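Local coordinates for protein putative invasin (Yersinia pseudotuberculosis IP 31758, PDB 5N40) that is probably a surface adhesin, built of immunoglobulin-like domains followed by a C-type lectin-like adhesion domain thought to meet the host cell, at residues Q274-M278 with C279-S283. The protein carries 1 engineered substitution. Residues are numbered along the deposited sequence; the frame is centred on the assembly and turned at random.
Sequences QAVAM and CTVPS
V281, two residues past C279, points its side chain back at the end of helix 272-278: its CG2 methyl is the bump, and the shallow hollow it fills lies between A275 and V276. V281 CG2 sits 3.9 Å from A275 CB and, a little farther off, 4.1 Å from V276 CG1, the two valine side chains meeting at a slant. With CG1 of V281 anti to its own backbone N (chi1 180°), CG2 is the branch left facing the helix. The helix gives way at C279, the first residue to leave helical geometry, and the chain runs out almost fully extended there, so that V281's side chain is what reaches back. C279 N still donates a hydrogen bond to A275 O, 3.0 Å away, and the same oxygen also accepts from M278 N, so two amides grip it as the helix ends. On another flank M278 runs straight as far as its sulfur, then bends at chi3 (65°), which brings M278 CE within 4.1 Å of C279 SG, a loose apolar touch beside the disulfide to C350. Within the C-type lectin-like adhesion domain, this is the short link between helices 272-278 and 284-293. V348 lies against A275 and M278, T280 pairs through its backbone with S351, and P282 pairs likewise with S314, between strands 311-313 and 315-318.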
loop_
_atom_site.group_PDB
_atom_site.type_symbol
_atom_site.label_atom_id
_atom_site.label_comp_id
_atom_site.label_asym_id
_atom_site.label_seq_id
_atom_site.Cartn_x
_atom_site.Cartn_y
_atom_site.Cartn_z
ATOM N N GLN A 274 23.272 35.103 19.596
ATOM C CA GLN A 274 22.029 34.924 18.851
ATOM C C GLN A 274 21.035 34.082 19.637
ATOM O O GLN A 274 19.832 34.372 19.649
ATOM C CB GLN A 274 22.310 34.256 17.509
ATOM C CG GLN A 274 22.969 35.126 16.469
ATOM C CD GLN A 274 23.309 34.326 15.231
ATOM O OE1 GLN A 274 23.974 33.291 15.315
ATOM N NE2 GLN A 274 22.827 34.780 14.077
ATOM N N ALA A 275 21.519 33.020 20.280
ATOM C CA ALA A 275 20.632 32.131 21.022
ATOM C C ALA A 275 19.929 32.873 22.151
ATOM O O ALA A 275 18.701 32.826 22.272
ATOM C CB ALA A 275 21.425 30.947 21.570
ATOM N N VAL A 276 20.697 33.569 22.992
ATOM C CA VAL A 276 20.107 34.214 24.158
ATOM C C VAL A 276 19.207 35.368 23.747
ATOM O O VAL A 276 18.262 35.711 24.465
ATOM C CB VAL A 276 21.210 34.673 25.131
ATOM C CG1 VAL A 276 22.048 33.491 25.558
ATOM C CG2 VAL A 276 22.084 35.748 24.493
ATOM N N ALA A 277 19.474 35.989 22.596
ATOM C CA ALA A 277 18.561 37.002 22.089
ATOM C C ALA A 277 17.251 36.393 21.612
ATOM O O ALA A 277 16.225 37.082 21.606
ATOM C CB ALA A 277 19.214 37.786 20.950
ATOM N N MET A 278 17.257 35.115 21.233
ATOM C CA MET A 278 16.072 34.474 20.680
ATOM C C MET A 278 15.167 33.884 21.752
ATOM O O MET A 278 13.937 33.945 21.621
ATOM C CB MET A 278 16.485 33.371 19.706
ATOM C CG MET A 278 15.329 32.553 19.160
ATOM S SD MET A 278 15.872 31.364 17.932
ATOM C CE MET A 278 16.892 30.269 18.924
ATOM N N CYS A 279 15.738 33.298 22.798
ATOM C CA CYS A 279 14.933 32.602 23.796
ATOM C C CYS A 279 15.791 32.333 25.028
ATOM O O CYS A 279 16.989 32.638 25.061
ATOM C CB CYS A 279 14.368 31.301 23.224
ATOM S SG CYS A 279 15.627 30.080 22.798
ATOM N N THR A 280 15.161 31.751 26.044
ATOM C CA THR A 280 15.878 31.267 27.217
ATOM C C THR A 280 16.605 29.978 26.854
ATOM O O THR A 280 15.979 29.017 26.390
ATOM C CB THR A 280 14.912 31.026 28.376
ATOM O OG1 THR A 280 14.226 32.242 28.695
ATOM C CG2 THR A 280 15.657 30.527 29.610
ATOM N N VAL A 281 17.916 29.950 27.069
ATOM C CA VAL A 281 18.720 28.768 26.768
ATOM C C VAL A 281 18.799 27.915 28.028
ATOM O O VAL A 281 19.125 28.442 29.105
ATOM C CB VAL A 281 20.113 29.166 26.255
ATOM C CG1 VAL A 281 20.957 27.938 25.952
ATOM C CG2 VAL A 281 19.982 30.040 25.024
ATOM N N PRO A 282 18.504 26.618 27.968
ATOM C CA PRO A 282 18.561 25.805 29.187
ATOM C C PRO A 282 19.986 25.667 29.706
ATOM O O PRO A 282 20.972 25.844 28.987
ATOM C CB PRO A 282 17.987 24.452 28.749
ATOM C CG PRO A 282 18.203 24.412 27.270
ATOM C CD PRO A 282 18.054 25.830 26.805
ATOM N N SER A 283 20.086 25.365 30.997
ATOM C CA SER A 283 21.386 25.091 31.578
ATOM C C SER A 283 21.928 23.769 31.043
ATOM O O SER A 283 21.191 22.935 30.510
ATOM C CB SER A 283 21.296 25.040 33.105
ATOM O OG SER A 283 20.549 23.908 33.528
#